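Local atomic coordinates of putative (PDB entry 4O8S), a protein that is a nucleotidyltransferase-superfamily protein of the AbiEii family that probably transfers nucleotides to a substrate not yet identified. Residues N55-V60 / G83-R88. Residues are numbered along the deposited sequence; the frame is centred on the assembly and turned at random.
Sequences NLLGRV and GRYMVR
The Tyr85 ring receives Leu56 on one face: methyl CD1 stands 3.5 Å from the ring centroid and only 3° off the ring normal. All six ring carbons are accordingly almost equidistant from that methyl, as expected of a centred CH-pi contact. Leu56 CG and CB follow toward the phenol end, CB coming within 4.0 Å of Tyr85 OH, so the leucine lies over the ring from its middle to the hydroxyl. With CG anti to the backbone N (chi1 -170°), the leucine extends toward the strand and passes its CD1 over the ring face, the two side chains arriving from opposite directions. Leu57 adds a looser, oblique touch, its CD2 lying 4.2 Å from Tyr85 CD2, and its side chain runs at about a right angle to the tyrosine.

One helical turn beyond Leu56, the apolar seam continues where Val60 CG1 approaches Val87 CG2 at 4.3 Å. The pairs Leu56–Tyr85 and Val60–Val87 agree with the segment axes, which run in the same general sense at 32° and come no closer than 11.5 Å; side chains therefore fill the interval. The start of the helix is fixed by Asn55 at the N-cap, whose OD1 accepts from Gly58 N at 3.1 Å. The bond is bent, and the donor lies above the carbonyl plane, off the lone pairs.

Neighbouring strands widen the apolar layer: Ile104 touches both Leu56 and Tyr85, while Ile73 meets Leu57 and Val60. On the other face of the strand, Arg84 is salt-bridged to Glu103. Helix 56-63 thus packs through alternate residues of strand 82-91 onto one face of the mixed sheet, an alpha/beta layer consistent with the nucleotidyltransferase fold of this AbiEii-family protein.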
ATOM      1  N   ASN A  55     -13.612  14.361 -11.806  1.00 49.77           N
ATOM      2  CA  ASN A  55     -13.338  14.161 -13.225  1.00 49.61           C
ATOM      3  C   ASN A  55     -12.036  13.378 -13.390  1.00 51.30           C
ATOM      4  O   ASN A  55     -11.012  13.923 -13.812  1.00 49.80           O
ATOM      5  CB  ASN A  55     -13.295  15.501 -13.989  1.00 54.74           C
ATOM      6  CG  ASN A  55     -13.236  15.322 -15.520  1.00 56.91           C
ATOM      7  OD1 ASN A  55     -13.252  14.196 -16.043  1.00 52.70           O
ATOM      8  ND2 ASN A  55     -13.179  16.445 -16.240  1.00 59.79           N
ATOM      9  N   LEU A  56     -12.099  12.089 -13.064  1.00 49.43           N
ATOM     10  CA  LEU A  56     -10.939  11.216 -13.087  1.00 46.86           C
ATOM     11  C   LEU A  56     -10.285  11.184 -14.461  1.00 47.50           C
ATOM     12  O   LEU A  56      -9.071  11.377 -14.587  1.00 47.97           O
ATOM     13  CB  LEU A  56     -11.347   9.802 -12.657  1.00 45.67           C
ATOM     14  CG  LEU A  56     -10.217   8.806 -12.390  1.00 44.06           C
ATOM     15  CD1 LEU A  56      -9.797   8.074 -13.652  1.00 39.13           C
ATOM     16  CD2 LEU A  56      -9.014   9.511 -11.731  1.00 43.84           C
ATOM     17  N   LEU A  57     -11.092  10.917 -15.484  1.00 49.36           N
ATOM     18  CA  LEU A  57     -10.609  10.884 -16.859  1.00 51.01           C
ATOM     19  C   LEU A  57      -9.871  12.172 -17.250  1.00 49.93           C
ATOM     20  O   LEU A  57      -8.812  12.125 -17.891  1.00 47.56           O
ATOM     21  CB  LEU A  57     -11.773  10.630 -17.821  1.00 50.90           C
ATOM     22  CG  LEU A  57     -12.398   9.236 -17.778  1.00 51.22           C
ATOM     23  CD1 LEU A  57     -13.420   9.080 -18.901  1.00 54.31           C
ATOM     24  CD2 LEU A  57     -11.318   8.198 -17.892  1.00 45.57           C
ATOM     25  N   GLY A  58     -10.423  13.314 -16.845  1.00 48.76           N
ATOM     26  CA  GLY A  58      -9.828  14.598 -17.176  1.00 54.44           C
ATOM     27  C   GLY A  58      -8.511  14.849 -16.462  1.00 52.29           C
ATOM     28  O   GLY A  58      -7.525  15.264 -17.079  1.00 52.87           O
ATOM     29  N   ARG A  59      -8.492  14.607 -15.155  1.00 47.12           N
ATOM     30  CA  ARG A  59      -7.270  14.797 -14.380  1.00 45.93           C
ATOM     31  C   ARG A  59      -6.164  13.881 -14.900  1.00 45.37           C
ATOM     32  O   ARG A  59      -5.009  14.297 -15.051  1.00 46.02           O
ATOM     33  CB  ARG A  59      -7.525  14.535 -12.891  1.00 44.88           C
ATOM     34  CG  ARG A  59      -8.726  15.273 -12.312  1.00 47.61           C
ATOM     35  CD  ARG A  59      -8.577  16.786 -12.435  1.00 50.49           C
ATOM     36  NE  ARG A  59      -7.480  17.268 -11.609  1.00 50.97           N
ATOM     37  CZ  ARG A  59      -7.611  18.125 -10.598  1.00 54.53           C
ATOM     38  NH1 ARG A  59      -8.802  18.633 -10.285  1.00 45.76           N
ATOM     39  NH2 ARG A  59      -6.534  18.484  -9.905  1.00 52.15           N
ATOM     40  N   VAL A  60      -6.516  12.633 -15.197  1.00 41.83           N
ATOM     41  CA  VAL A  60      -5.515  11.701 -15.689  1.00 41.62           C
ATOM     42  C   VAL A  60      -4.909  12.178 -17.006  1.00 45.09           C
ATOM     43  O   VAL A  60      -3.680  12.170 -17.162  1.00 45.80           O
ATOM     44  CB  VAL A  60      -6.058  10.264 -15.829  1.00 41.07           C
ATOM     45  CG1 VAL A  60      -5.061   9.393 -16.581  1.00 37.46           C
ATOM     46  CG2 VAL A  60      -6.342   9.684 -14.458  1.00 38.84           C
ATOM     47  N   GLY A  83     -14.627   2.680  -8.448  1.00 28.72           N
ATOM     48  CA  GLY A  83     -14.101   3.124  -9.728  1.00 25.83           C
ATOM     49  C   GLY A  83     -12.932   2.224 -10.098  1.00 29.44           C
ATOM     50  O   GLY A  83     -12.072   1.939  -9.255  1.00 29.70           O
ATOM     51  N   ARG A  84     -12.909   1.740 -11.334  1.00 25.18           N
ATOM     52  CA  ARG A  84     -11.839   0.867 -11.781  1.00 26.69           C
ATOM     53  C   ARG A  84     -11.484   1.171 -13.217  1.00 33.33           C
ATOM     54  O   ARG A  84     -12.316   1.022 -14.133  1.00 29.74           O
ATOM     55  CB  ARG A  84     -12.218  -0.604 -11.601  1.00 34.81           C
ATOM     56  CG  ARG A  84     -11.128  -1.579 -12.012  1.00 37.94           C
ATOM     57  CD  ARG A  84     -11.435  -2.991 -11.497  1.00 41.24           C
ATOM     58  NE  ARG A  84     -11.626  -3.026 -10.046  1.00 44.03           N
ATOM     59  CZ  ARG A  84     -12.721  -3.475  -9.438  1.00 44.14           C
ATOM     60  NH1 ARG A  84     -13.731  -3.936 -10.161  1.00 41.28           N
ATOM     61  NH2 ARG A  84     -12.805  -3.472  -8.106  1.00 40.45           N
ATOM     62  N   TYR A  85     -10.242   1.612 -13.416  1.00 27.65           N
ATOM     63  CA  TYR A  85      -9.805   2.065 -14.719  1.00 27.76           C
ATOM     64  C   TYR A  85      -8.508   1.381 -15.131  1.00 34.08           C
ATOM     65  O   TYR A  85      -7.661   1.074 -14.279  1.00 30.98           O
ATOM     66  CB  TYR A  85      -9.587   3.579 -14.709  1.00 27.63           C
ATOM     67  CG  TYR A  85     -10.744   4.401 -14.197  1.00 30.84           C
ATOM     68  CD1 TYR A  85     -10.994   4.509 -12.829  1.00 30.00           C
ATOM     69  CD2 TYR A  85     -11.567   5.108 -15.075  1.00 33.54           C
ATOM     70  CE1 TYR A  85     -12.045   5.268 -12.347  1.00 30.72           C
ATOM     71  CE2 TYR A  85     -12.630   5.883 -14.591  1.00 32.42           C
ATOM     72  CZ  TYR A  85     -12.859   5.948 -13.228  1.00 33.09           C
ATOM     73  OH  TYR A  85     -13.897   6.705 -12.721  1.00 35.47           O
HETATM   74  N   MSE A  86      -8.364   1.132 -16.431  1.00 33.22           N
HETATM   75  CA  MSE A  86      -7.123   0.618 -16.999  1.00 34.64           C
HETATM   76  C   MSE A  86      -6.527   1.712 -17.868  1.00 37.69           C
HETATM   77  O   MSE A  86      -7.044   2.026 -18.945  1.00 37.24           O
HETATM   78  CB  MSE A  86      -7.390  -0.648 -17.804  1.00 38.87           C
HETATM   79  CG  MSE A  86      -8.160  -1.684 -16.989  1.00 47.71           C
HETATM   80 SE   MSE A  86      -7.033  -2.248 -15.475  1.00 66.61          SE
HETATM   81  CE  MSE A  86      -8.354  -2.745 -14.102  1.00 56.05           C
ATOM     82  N   VAL A  87      -5.466   2.339 -17.368  1.00 34.30           N
ATOM     83  CA  VAL A  87      -4.791   3.386 -18.118  1.00 35.85           C
ATOM     84  C   VAL A  87      -3.733   2.765 -19.002  1.00 36.23           C
ATOM     85  O   VAL A  87      -2.757   2.207 -18.506  1.00 40.98           O
ATOM     86  CB  VAL A  87      -4.140   4.416 -17.190  1.00 33.36           C
ATOM     87  CG1 VAL A  87      -3.340   5.414 -17.999  1.00 32.92           C
ATOM     88  CG2 VAL A  87      -5.217   5.124 -16.369  1.00 33.52           C
ATOM     89  N   ARG A  88      -3.926   2.848 -20.314  1.00 43.74           N
ATOM     90  CA  ARG A  88      -2.997   2.215 -21.244  1.00 45.69           C
ATOM     91  C   ARG A  88      -2.116   3.257 -21.918  1.00 44.01           C
ATOM     92  O   ARG A  88      -2.593   4.295 -22.394  1.00 41.29           O
ATOM     93  CB  ARG A  88      -3.750   1.353 -22.263  1.00 49.48           C
ATOM     94  CG  ARG A  88      -4.815   0.485 -21.603  1.00 54.89           C
ATOM     95  CD  ARG A  88      -5.344  -0.586 -22.530  1.00 59.39           C
ATOM     96  NE  ARG A  88      -6.556  -1.209 -21.997  1.00 63.93           N
ATOM     97  CZ  ARG A  88      -6.564  -2.212 -21.117  1.00 62.96           C
ATOM     98  NH1 ARG A  88      -5.421  -2.710 -20.650  1.00 58.83           N
ATOM     99  NH2 ARG A  88      -7.721  -2.717 -20.697  1.00 62.12           N
TER